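Local coordinates for protein 3-hydroxyacyl-CoA dehydrogenase type-2 (PDB 3PPI) that probably catalyses the NAD-dependent oxidation of 3-hydroxyacyl-CoA thioesters to 3-ketoacyl-CoA, as a member of the short-chain dehydrogenase/reductase family, at residues L104-V109 against E159-G164; A153-A158 against G167-T172; A256-L259 against Y264-G267. One frame throughout, in Å; residues are numbered along the deposited sequence.

Contact 1 of 3, residues L104-V109 against E159-G164; sequences LRYAVV and EPRENG
Strand residues Arg105 and Tyr106 meet the loop 159-164 through side chains, for the nearest CA atoms, those of Arg105 and Pro160, are 9.7 Å apart. Arg105 spans this gap with a chain extended from CG to NE and ends in a fork: NH1 and NH2 both donate to the carbonyl O of Glu159, each at 2.8 Å. Neither bond is straight, the N-H...O angles being 143° and 144°, as expected when one oxygen sits between two nitrogens. That oxygen lies near the guanidinium plane, and NH1 has a second acceptor in Arg166 O. The Arg161 guanidinium stacks over one face, its plane turned by only 11° and its centre 4.0 Å from that of Arg105. Like charges thus lie close together, probably tolerated because backbone carbonyls take up N-H groups of both: Arg161 NH2 donates to Gln27 O, which also pairs with Tyr106 OH. The tyrosine hydroxyl lies at the edge of the Arg161 guanidinium, 3.7 Å from its NH1. In this Rossmann fold, the stacked arginine pair ties the start of a central parallel strand to the loop that leads from helix 130-156 into the next strand.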
# COMPACT_ATOMS: atom_id res chain seq x y z
N LEU A 104 -17.33 -24.04 -17.59
CA LEU A 104 -16.95 -22.69 -17.19
C LEU A 104 -15.98 -22.78 -16.04
O LEU A 104 -16.32 -23.31 -14.98
CB LEU A 104 -18.19 -21.89 -16.77
CG LEU A 104 -17.94 -20.46 -16.26
CD1 LEU A 104 -17.21 -19.62 -17.30
CD2 LEU A 104 -19.28 -19.84 -15.89
N ARG A 105 -14.76 -22.28 -16.24
CA ARG A 105 -13.79 -22.25 -15.16
C ARG A 105 -13.17 -20.87 -14.91
O ARG A 105 -12.53 -20.69 -13.88
CB ARG A 105 -12.70 -23.29 -15.42
CG ARG A 105 -13.21 -24.73 -15.37
CD ARG A 105 -12.02 -25.71 -15.43
NE ARG A 105 -12.44 -27.11 -15.33
CZ ARG A 105 -12.67 -27.78 -14.19
NH1 ARG A 105 -12.51 -27.22 -13.00
NH2 ARG A 105 -13.07 -29.05 -14.26
N TYR A 106 -13.40 -19.91 -15.81
CA TYR A 106 -12.69 -18.64 -15.80
C TYR A 106 -13.57 -17.47 -16.20
O TYR A 106 -14.45 -17.60 -17.04
CB TYR A 106 -11.54 -18.71 -16.79
CG TYR A 106 -10.59 -19.86 -16.55
CD1 TYR A 106 -9.71 -19.82 -15.49
CD2 TYR A 106 -10.61 -20.98 -17.37
CE1 TYR A 106 -8.84 -20.86 -15.26
CE2 TYR A 106 -9.74 -22.04 -17.14
CZ TYR A 106 -8.85 -21.97 -16.07
OH TYR A 106 -7.99 -22.98 -15.80
N ALA A 107 -13.32 -16.31 -15.60
CA ALA A 107 -13.95 -15.07 -16.06
C ALA A 107 -12.95 -13.93 -15.94
O ALA A 107 -12.12 -13.92 -15.02
CB ALA A 107 -15.21 -14.77 -15.25
N VAL A 108 -13.00 -13.01 -16.89
CA VAL A 108 -12.27 -11.76 -16.80
C VAL A 108 -13.31 -10.64 -16.85
O VAL A 108 -14.04 -10.52 -17.83
CB VAL A 108 -11.21 -11.63 -17.95
CG1 VAL A 108 -10.46 -10.33 -17.81
CG2 VAL A 108 -10.24 -12.86 -17.95
N VAL A 109 -13.40 -9.85 -15.79
CA VAL A 109 -14.41 -8.80 -15.66
C VAL A 109 -13.78 -7.51 -16.15
O VAL A 109 -13.08 -6.83 -15.41
CB VAL A 109 -14.90 -8.69 -14.20
CG1 VAL A 109 -16.06 -7.71 -14.09
CG2 VAL A 109 -15.29 -10.05 -13.66
N GLU A 159 -15.67 -29.92 -11.08
CA GLU A 159 -14.70 -30.82 -10.46
C GLU A 159 -13.35 -30.15 -10.48
O GLU A 159 -12.96 -29.58 -11.49
CB GLU A 159 -14.61 -32.18 -11.18
CG GLU A 159 -15.79 -33.14 -10.89
CD GLU A 159 -15.90 -33.51 -9.40
OE1 GLU A 159 -14.84 -33.71 -8.74
OE2 GLU A 159 -17.04 -33.57 -8.88
N PRO A 160 -12.62 -30.20 -9.36
CA PRO A 160 -11.28 -29.65 -9.36
C PRO A 160 -10.31 -30.48 -10.21
O PRO A 160 -10.50 -31.68 -10.40
CB PRO A 160 -10.88 -29.69 -7.88
CG PRO A 160 -11.70 -30.75 -7.29
CD PRO A 160 -12.97 -30.80 -8.06
N ARG A 161 -9.30 -29.81 -10.74
CA ARG A 161 -8.15 -30.47 -11.34
C ARG A 161 -7.33 -31.19 -10.26
O ARG A 161 -7.56 -31.00 -9.06
CB ARG A 161 -7.28 -29.44 -12.08
CG ARG A 161 -7.61 -29.26 -13.56
CD ARG A 161 -9.07 -29.01 -13.82
NE ARG A 161 -9.29 -28.84 -15.25
CZ ARG A 161 -9.07 -27.72 -15.93
NH1 ARG A 161 -8.62 -26.62 -15.33
NH2 ARG A 161 -9.31 -27.71 -17.24
N GLU A 162 -6.38 -32.02 -10.69
CA GLU A 162 -5.53 -32.76 -9.76
C GLU A 162 -4.86 -31.84 -8.72
O GLU A 162 -4.72 -32.20 -7.56
CB GLU A 162 -4.47 -33.58 -10.53
N ASN A 163 -4.47 -30.63 -9.13
CA ASN A 163 -3.88 -29.66 -8.20
C ASN A 163 -4.87 -28.97 -7.24
O ASN A 163 -4.46 -28.06 -6.52
CB ASN A 163 -3.08 -28.60 -8.96
CG ASN A 163 -3.97 -27.65 -9.77
OD1 ASN A 163 -5.21 -27.74 -9.74
ND2 ASN A 163 -3.35 -26.76 -10.52
N GLY A 164 -6.14 -29.36 -7.25
CA GLY A 164 -7.17 -28.80 -6.36
C GLY A 164 -7.93 -27.57 -6.87
O GLY A 164 -8.94 -27.18 -6.28

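Contact 2 of 3, residues A153-A158 against G167-T172; sequences ASIAAA and GALVLT
Ile155 packs against Gly167 and Leu169 in a buried, apolar helix-on-sheet contact, where the last part of helix 130-156 lies over the beginning of strand 167-172. All three touching residues are buried, and the two segments together bury 122 Å² against each other. Ile155 sends its two branches to different places. With CG2 anti to the backbone N and CG1 beside it (chi1 -61°), the methyl CG2 rests on the strand backbone, 3.9 Å from Gly167 CA. The longer branch, extended at chi2 (165°), reaches further along the strand and brings CD1 to 3.9 Å from Leu169 CD2. Leu169 meets it with the end of its side chain, and the two chains run at a slant to each other. The backbones come closest at Ile155 and Gly167, whose CA atoms are 6.4 Å apart; the lack of a side chain on the glycine is what lets the isoleucine methyl sit directly on the strand. Neighbouring elements complete the layer: Ile155 also touches Ile210 of strand 210-217, while Leu169 touches Val151 of the same helix and Ala107 of strand 103-109. The helix end reaches a second subunit as well, where Ala156 packs on Val121 of that chain. Eight loop residues link the two segments, and strand 167-172 runs parallel to its neighbour, strand 103-109. Helix 130-156 is therefore the connecting helix of a beta-alpha-beta crossover, the repeating element of the Rossmann fold.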
# COMPACT_ATOMS: atom_id res chain seq x y z
N ALA A 153 -20.14 -19.12 -8.21
CA ALA A 153 -21.07 -20.20 -7.85
C ALA A 153 -21.10 -21.35 -8.88
O ALA A 153 -21.18 -22.53 -8.51
CB ALA A 153 -22.47 -19.64 -7.60
N SER A 154 -21.05 -21.01 -10.17
CA SER A 154 -20.98 -22.02 -11.22
C SER A 154 -19.65 -22.80 -11.18
O SER A 154 -19.64 -24.04 -11.19
CB SER A 154 -21.15 -21.36 -12.58
OG SER A 154 -21.10 -22.33 -13.62
N ILE A 155 -18.55 -22.06 -11.12
CA ILE A 155 -17.22 -22.66 -11.08
C ILE A 155 -17.05 -23.54 -9.84
O ILE A 155 -16.45 -24.61 -9.90
CB ILE A 155 -16.10 -21.57 -11.10
CG1 ILE A 155 -16.18 -20.73 -12.38
CG2 ILE A 155 -14.70 -22.21 -10.98
CD1 ILE A 155 -15.37 -19.43 -12.34
N ALA A 156 -17.60 -23.10 -8.71
CA ALA A 156 -17.52 -23.86 -7.46
C ALA A 156 -18.17 -25.25 -7.56
O ALA A 156 -17.79 -26.16 -6.83
CB ALA A 156 -18.14 -23.07 -6.31
N ALA A 157 -19.14 -25.41 -8.47
CA ALA A 157 -19.78 -26.71 -8.70
C ALA A 157 -19.00 -27.64 -9.64
O ALA A 157 -19.35 -28.82 -9.77
CB ALA A 157 -21.23 -26.52 -9.21
N ALA A 158 -17.93 -27.14 -10.27
CA ALA A 158 -17.12 -27.96 -11.18
C ALA A 158 -16.19 -28.90 -10.40
O ALA A 158 -15.95 -28.71 -9.21
CB ALA A 158 -16.29 -27.08 -12.08
N GLY A 167 -10.92 -23.16 -10.77
CA GLY A 167 -10.88 -22.06 -11.72
C GLY A 167 -10.27 -20.79 -11.16
O GLY A 167 -9.62 -20.81 -10.11
N ALA A 168 -10.50 -19.68 -11.87
CA ALA A 168 -9.89 -18.41 -11.51
C ALA A 168 -10.64 -17.24 -12.12
O ALA A 168 -11.19 -17.34 -13.22
CB ALA A 168 -8.41 -18.37 -11.96
N LEU A 169 -10.66 -16.13 -11.37
CA LEU A 169 -11.27 -14.89 -11.80
C LEU A 169 -10.20 -13.81 -11.88
O LEU A 169 -9.28 -13.79 -11.08
CB LEU A 169 -12.33 -14.43 -10.81
CG LEU A 169 -13.46 -15.38 -10.46
CD1 LEU A 169 -14.39 -14.73 -9.40
CD2 LEU A 169 -14.20 -15.81 -11.70
N VAL A 170 -10.35 -12.92 -12.87
CA VAL A 170 -9.58 -11.71 -12.99
C VAL A 170 -10.58 -10.56 -13.01
O VAL A 170 -11.45 -10.52 -13.88
CB VAL A 170 -8.73 -11.69 -14.28
CG1 VAL A 170 -7.98 -10.37 -14.44
CG2 VAL A 170 -7.74 -12.85 -14.24
N LEU A 171 -10.46 -9.67 -12.03
CA LEU A 171 -11.25 -8.45 -11.99
C LEU A 171 -10.39 -7.31 -12.55
O LEU A 171 -9.15 -7.41 -12.60
CB LEU A 171 -11.68 -8.15 -10.57
CG LEU A 171 -12.12 -9.32 -9.67
CD1 LEU A 171 -12.48 -8.80 -8.27
CD2 LEU A 171 -13.27 -10.09 -10.29
N THR A 172 -11.03 -6.23 -12.98
CA THR A 172 -10.32 -5.06 -13.49
C THR A 172 -10.62 -3.85 -12.60
O THR A 172 -11.78 -3.44 -12.43
CB THR A 172 -10.66 -4.75 -14.95
OG1 THR A 172 -10.52 -5.92 -15.76
CG2 THR A 172 -9.72 -3.65 -15.50

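Contact 3 of 3, residues A256-L259 against Y264-G267; sequences AAFL and YING
Ile265 carries this contact, pushing its side chain from the loop after helix 249-261 back onto Phe258 and Leu259 of that helix. Its CG1 stands anti to the backbone N (chi1 -172°), which leaves CG2 between the backbone N and the carbonyl carbon; with chi2 also extended, at 153°, this carries the CD1 methyl to the helix. There it meets two different surfaces. Leu259 CD2 is the nearer, 3.7 Å from Ile265 CD1, and the same leucine methyl lies 3.9 Å from Ile265 CG2, so one leucine methyl touches both branches of the isoleucine. Phe258 holds its CG opposite the backbone N (chi1 169°), a turn that brings the far part of the ring nearer the loop than its first bond suggests and presents CE2 to Ile265 CD1 at 3.9 Å. The aromatic side chain runs roughly at a right angle to the isoleucine. The backbones are closest at Leu259 and Ile265, with 6.7 Å between their CA atoms. In the Rossmann fold of this family the helix and loop end the last connection of the parallel sheet, leading into 269-272, an edge strand within this chain; both Phe258 and Leu259 also touch Met270 on that strand. The polar backbone beside the apolar cluster is tied down separately: Arg211 NH1 donates to the carbonyl oxygens of both Leu259 and Ile265. Across the subunit interface, Phe258 stacks on Phe258 of the third subunit, and Ile265 packs on Met270 of that same neighbouring chain.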
# COMPACT_ATOMS: atom_id res chain seq x y z
N ALA A 256 -3.85 -10.82 -18.05
CA ALA A 256 -5.03 -11.59 -17.67
C ALA A 256 -4.75 -13.07 -17.81
O ALA A 256 -5.02 -13.84 -16.89
CB ALA A 256 -6.26 -11.19 -18.49
N ALA A 257 -4.15 -13.47 -18.94
CA ALA A 257 -3.86 -14.88 -19.18
C ALA A 257 -2.90 -15.41 -18.13
O ALA A 257 -3.06 -16.52 -17.64
CB ALA A 257 -3.28 -15.09 -20.59
N PHE A 258 -1.89 -14.62 -17.78
CA PHE A 258 -0.95 -15.01 -16.73
C PHE A 258 -1.66 -15.26 -15.39
O PHE A 258 -1.35 -16.22 -14.69
CB PHE A 258 0.12 -13.92 -16.54
CG PHE A 258 0.97 -14.12 -15.32
CD1 PHE A 258 1.94 -15.10 -15.30
CD2 PHE A 258 0.78 -13.35 -14.18
CE1 PHE A 258 2.73 -15.28 -14.17
CE2 PHE A 258 1.55 -13.55 -13.04
CZ PHE A 258 2.53 -14.53 -13.04
N LEU A 259 -2.57 -14.37 -15.01
CA LEU A 259 -3.29 -14.52 -13.74
C LEU A 259 -4.18 -15.77 -13.72
O LEU A 259 -4.43 -16.36 -12.67
CB LEU A 259 -4.12 -13.29 -13.44
CG LEU A 259 -3.30 -12.03 -13.15
CD1 LEU A 259 -4.17 -10.78 -12.98
CD2 LEU A 259 -2.42 -12.24 -11.94
N TYR A 264 0.07 -20.08 -8.33
CA TYR A 264 0.26 -19.58 -6.96
C TYR A 264 -0.18 -18.14 -6.74
O TYR A 264 -0.30 -17.71 -5.60
CB TYR A 264 1.73 -19.75 -6.49
CG TYR A 264 1.88 -19.98 -4.99
CD1 TYR A 264 1.20 -21.02 -4.36
CD2 TYR A 264 2.70 -19.18 -4.20
CE1 TYR A 264 1.32 -21.24 -3.00
CE2 TYR A 264 2.83 -19.41 -2.84
CZ TYR A 264 2.13 -20.46 -2.25
OH TYR A 264 2.25 -20.70 -0.90
N ILE A 265 -0.43 -17.38 -7.81
CA ILE A 265 -0.80 -15.97 -7.64
C ILE A 265 -2.28 -15.91 -7.26
O ILE A 265 -3.13 -16.44 -7.98
CB ILE A 265 -0.45 -15.10 -8.88
CG1 ILE A 265 -0.67 -13.61 -8.58
CG2 ILE A 265 -1.24 -15.54 -10.12
CD1 ILE A 265 0.22 -12.67 -9.45
N ASN A 266 -2.56 -15.34 -6.08
CA ASN A 266 -3.91 -15.29 -5.55
C ASN A 266 -4.08 -14.09 -4.60
O ASN A 266 -3.16 -13.77 -3.84
CB ASN A 266 -4.23 -16.59 -4.79
CG ASN A 266 -5.73 -16.80 -4.56
OD1 ASN A 266 -6.56 -16.09 -5.13
ND2 ASN A 266 -6.08 -17.80 -3.73
N GLY A 267 -5.25 -13.47 -4.63
CA GLY A 267 -5.54 -12.29 -3.82
C GLY A 267 -4.66 -11.08 -4.08
O GLY A 267 -4.45 -10.26 -3.19

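How the contacts relate
Contacts 1 and 2 have centres 6 Å apart and interleave along the chain: strand 103-109, the end of helix 130-156, the loop 159-164 and strand 167-172 come in that order. Contact 1 adjoins contact 2 through the neighbouring strands, with Val109 N 2.8 Å from Val170 O, and through Ile155, whose CD1 packs 3.5 Å from Arg105 O. Contact 3 comes later in the chain, its centre about 12 Å from each of the other two. Strand 167-172 links it to contact 2, Leu259 CB lying 3.7 Å from Val170 CG2, whereas contacts 1 and 3 do not touch. Helices 130-156 and 249-261 thus both pack on this strand, and contacts 2 and 3 also reach neighbouring subunits.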